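Local atomic coordinates of uncharacterized protein (Staphylococcus aureus subsp. aureus, PDB entry 3H04), a protein that is of unknown function but has an alpha/beta-hydrolase fold and is probably a hydrolase related to the feruloyl esterase-like BD-FAE family. Residues Q51-L56 / L62-Y67. Sequence-based numbering, arbitrary orientation.
Sequences QYIDIL and LIQLSY
Helix 50-56 packs on strand 60-65, the last two elements of a beta-alpha-beta unit that starts with strand 30-35. Ile53 and Leu56 come from the helix. Leu62 and Gln64, on the same face of the strand, meet them.

Leu62 reaches both helix residues, one with each methyl. Its CD2 lies 3.9 Å from Ile53 CG1. Its CD1 faces Leu56 CD1 methyl to methyl, more loosely, at 4.3 Å. Leu62 CG stands anti to the backbone N (chi1 -176°), which carries the fork out to the helix. The side chains of Ile53 and Leu62 cross at about a right angle. Ile53 CG1 is anti to its own carbonyl carbon, and the chain runs on extended to CD1 (chi2 172°). That methyl passes Leu62 and comes to 4.1 Å from Gln64 OE1, a van der Waals contact only.

The helix axis stays 10.4 Å from the strand axis, so side chains fill the gap. The two run closer to antiparallel than parallel, at 133°. The helix is the connection of a beta-alpha-beta crossover, which sets strand 60-65 beside and parallel to strand 30-35 in the central sheet of an alpha/beta-hydrolase fold. The sheet side of the contact is continued by Ile32, which touches Leu62, and by Ile21, which touches Ile53 and Gln64.

Gln64 is buried, and its amide NE2 is hydrogen-bonded to the backbone O of Ala45, in the connection leading from strand 30-35 to the helix. That bond helps fix the amide while OE1 lies near the Ile53 methyl. Elsewhere on the helix, Tyr52 and Ile55 pack against helix 256-273, and Tyr52 stacks with Tyr262.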
ATOM      1  N   GLN A  51       0.032  18.165   3.685  1.00 23.06           N
ATOM      2  CA  GLN A  51      -0.838  18.320   4.863  1.00 23.41           C
ATOM      3  C   GLN A  51      -0.918  17.026   5.681  1.00 22.23           C
ATOM      4  O   GLN A  51      -0.933  17.075   6.921  1.00 20.20           O
ATOM      5  CB  GLN A  51      -2.250  18.796   4.461  1.00 23.65           C
ATOM      6  CG  GLN A  51      -2.235  20.228   4.001  1.00 28.07           C
ATOM      7  CD  GLN A  51      -3.433  20.595   3.161  1.00 32.76           C
ATOM      8  OE1 GLN A  51      -3.291  20.865   1.970  1.00 38.63           O
ATOM      9  NE2 GLN A  51      -4.617  20.605   3.766  1.00 32.10           N
ATOM     10  N   TYR A  52      -0.936  15.880   4.991  1.00 21.36           N
ATOM     11  CA  TYR A  52      -0.986  14.584   5.682  1.00 20.30           C
ATOM     12  C   TYR A  52       0.346  14.315   6.338  1.00 20.76           C
ATOM     13  O   TYR A  52       0.409  13.809   7.478  1.00 19.19           O
ATOM     14  CB  TYR A  52      -1.291  13.474   4.711  1.00 21.48           C
ATOM     15  CG  TYR A  52      -2.589  13.639   3.984  1.00 19.63           C
ATOM     16  CD1 TYR A  52      -3.610  14.442   4.480  1.00 24.20           C
ATOM     17  CD2 TYR A  52      -2.804  12.980   2.790  1.00 23.23           C
ATOM     18  CE1 TYR A  52      -4.806  14.595   3.775  1.00 21.75           C
ATOM     19  CE2 TYR A  52      -3.974  13.139   2.086  1.00 20.81           C
ATOM     20  CZ  TYR A  52      -4.961  13.955   2.577  1.00 23.01           C
ATOM     21  OH  TYR A  52      -6.139  14.081   1.870  1.00 23.46           O
ATOM     22  N   ILE A  53       1.419  14.668   5.624  1.00 19.66           N
ATOM     23  CA  ILE A  53       2.743  14.509   6.186  1.00 21.37           C
ATOM     24  C   ILE A  53       2.908  15.338   7.457  1.00 21.69           C
ATOM     25  O   ILE A  53       3.525  14.885   8.434  1.00 22.69           O
ATOM     26  CB  ILE A  53       3.842  14.872   5.191  1.00 21.43           C
ATOM     27  CG1 ILE A  53       3.843  13.881   4.023  1.00 22.63           C
ATOM     28  CG2 ILE A  53       5.197  14.812   5.889  1.00 21.80           C
ATOM     29  CD1 ILE A  53       4.764  14.243   2.875  1.00 21.09           C
ATOM     30  N   ASP A  54       2.410  16.572   7.450  1.00 22.52           N
ATOM     31  CA  ASP A  54       2.499  17.397   8.665  1.00 22.53           C
ATOM     32  C   ASP A  54       1.785  16.786   9.867  1.00 22.48           C
ATOM     33  O   ASP A  54       2.313  16.796  10.975  1.00 23.26           O
ATOM     34  CB  ASP A  54       1.979  18.805   8.416  1.00 23.11           C
ATOM     35  CG  ASP A  54       2.916  19.618   7.549  1.00 23.78           C
ATOM     36  OD1 ASP A  54       4.100  19.244   7.444  1.00 29.79           O
ATOM     37  OD2 ASP A  54       2.482  20.623   6.967  1.00 27.17           O
ATOM     38  N   ILE A  55       0.598  16.240   9.656  1.00 20.99           N
ATOM     39  CA  ILE A  55      -0.094  15.537  10.752  1.00 20.87           C
ATOM     40  C   ILE A  55       0.691  14.307  11.283  1.00 20.76           C
ATOM     41  O   ILE A  55       0.840  14.121  12.503  1.00 20.36           O
ATOM     42  CB  ILE A  55      -1.540  15.182  10.313  1.00 20.90           C
ATOM     43  CG1 ILE A  55      -2.368  16.481  10.197  1.00 21.02           C
ATOM     44  CG2 ILE A  55      -2.237  14.153  11.282  1.00 20.39           C
ATOM     45  CD1 ILE A  55      -3.567  16.352   9.298  1.00 18.99           C
ATOM     46  N   LEU A  56       1.195  13.481  10.361  1.00 21.30           N
ATOM     47  CA  LEU A  56       1.798  12.218  10.711  1.00 21.24           C
ATOM     48  C   LEU A  56       3.162  12.480  11.384  1.00 22.02           C
ATOM     49  O   LEU A  56       3.508  11.789  12.337  1.00 22.54           O
ATOM     50  CB  LEU A  56       1.935  11.314   9.471  1.00 21.64           C
ATOM     51  CG  LEU A  56       0.651  10.755   8.799  1.00 20.72           C
ATOM     52  CD1 LEU A  56       0.990   9.954   7.535  1.00 23.15           C
ATOM     53  CD2 LEU A  56      -0.139   9.910   9.778  1.00 22.53           C
ATOM     54  N   LEU A  62       8.329   9.451   9.320  1.00 17.83           N
ATOM     55  CA  LEU A  62       7.622   8.926   8.170  1.00 19.04           C
ATOM     56  C   LEU A  62       8.657   8.491   7.138  1.00 17.85           C
ATOM     57  O   LEU A  62       9.461   9.294   6.710  1.00 17.78           O
ATOM     58  CB  LEU A  62       6.677   9.974   7.556  1.00 17.74           C
ATOM     59  CG  LEU A  62       5.832   9.440   6.395  1.00 20.02           C
ATOM     60  CD1 LEU A  62       4.913   8.319   6.897  1.00 19.14           C
ATOM     61  CD2 LEU A  62       5.024  10.581   5.784  1.00 21.75           C
ATOM     62  N   ILE A  63       8.647   7.212   6.782  1.00 17.71           N
ATOM     63  CA  ILE A  63       9.627   6.670   5.840  1.00 16.98           C
ATOM     64  C   ILE A  63       8.921   6.189   4.580  1.00 17.10           C
ATOM     65  O   ILE A  63       8.125   5.277   4.656  1.00 17.00           O
ATOM     66  CB  ILE A  63      10.393   5.531   6.464  1.00 16.32           C
ATOM     67  CG1 ILE A  63      10.991   5.974   7.792  1.00 16.45           C
ATOM     68  CG2 ILE A  63      11.524   5.080   5.497  1.00 19.16           C
ATOM     69  CD1 ILE A  63      10.259   5.557   9.063  1.00 15.45           C
ATOM     70  N   GLN A  64       9.192   6.792   3.431  1.00 15.88           N
ATOM     71  CA  GLN A  64       8.450   6.462   2.221  1.00 17.56           C
ATOM     72  C   GLN A  64       9.234   5.476   1.367  1.00 17.60           C
ATOM     73  O   GLN A  64      10.281   5.840   0.818  1.00 15.20           O
ATOM     74  CB  GLN A  64       8.082   7.773   1.519  1.00 17.68           C
ATOM     75  CG  GLN A  64       7.279   8.570   2.517  1.00 24.01           C
ATOM     76  CD  GLN A  64       6.780   9.884   2.059  1.00 28.52           C
ATOM     77  OE1 GLN A  64       7.179  10.896   2.624  1.00 32.11           O
ATOM     78  NE2 GLN A  64       5.829   9.896   1.110  1.00 30.82           N
ATOM     79  N   LEU A  65       8.811   4.221   1.318  1.00 16.78           N
ATOM     80  CA  LEU A  65       9.641   3.227   0.641  1.00 19.01           C
ATOM     81  C   LEU A  65       9.283   3.015  -0.795  1.00 16.84           C
ATOM     82  O   LEU A  65       8.226   3.402  -1.235  1.00 17.31           O
ATOM     83  CB  LEU A  65       9.724   1.861   1.365  1.00 20.37           C
ATOM     84  CG  LEU A  65       8.611   0.860   1.478  1.00 20.38           C
ATOM     85  CD1 LEU A  65       8.221   0.210   0.179  1.00 17.42           C
ATOM     86  CD2 LEU A  65       9.045  -0.239   2.586  1.00 17.10           C
ATOM     87  N   SER A  66      10.205   2.417  -1.531  1.00 18.03           N
ATOM     88  CA  SER A  66       9.996   2.138  -2.949  1.00 18.53           C
ATOM     89  C   SER A  66      10.146   0.659  -3.226  1.00 17.89           C
ATOM     90  O   SER A  66      10.809  -0.065  -2.460  1.00 18.00           O
ATOM     91  CB  SER A  66      10.972   2.960  -3.779  1.00 19.90           C
ATOM     92  OG  SER A  66      10.626   4.352  -3.612  1.00 23.80           O
ATOM     93  N   TYR A  67       9.490   0.207  -4.300  1.00 16.82           N
ATOM     94  CA  TYR A  67       9.621  -1.165  -4.772  1.00 16.33           C
ATOM     95  C   TYR A  67       9.476  -1.137  -6.292  1.00 17.13           C
ATOM     96  O   TYR A  67       8.850  -0.230  -6.827  1.00 15.63           O
ATOM     97  CB  TYR A  67       8.541  -2.066  -4.148  1.00 16.67           C
ATOM     98  CG  TYR A  67       7.154  -1.534  -4.327  1.00 18.08           C
ATOM     99  CD1 TYR A  67       6.399  -1.883  -5.451  1.00 20.83           C
ATOM    100  CD2 TYR A  67       6.574  -0.700  -3.391  1.00 18.21           C
ATOM    101  CE1 TYR A  67       5.104  -1.386  -5.621  1.00 20.41           C
ATOM    102  CE2 TYR A  67       5.270  -0.211  -3.544  1.00 20.15           C
ATOM    103  CZ  TYR A  67       4.555  -0.573  -4.667  1.00 23.40           C
ATOM    104  OH  TYR A  67       3.310  -0.065  -4.855  1.00 23.05           O
TER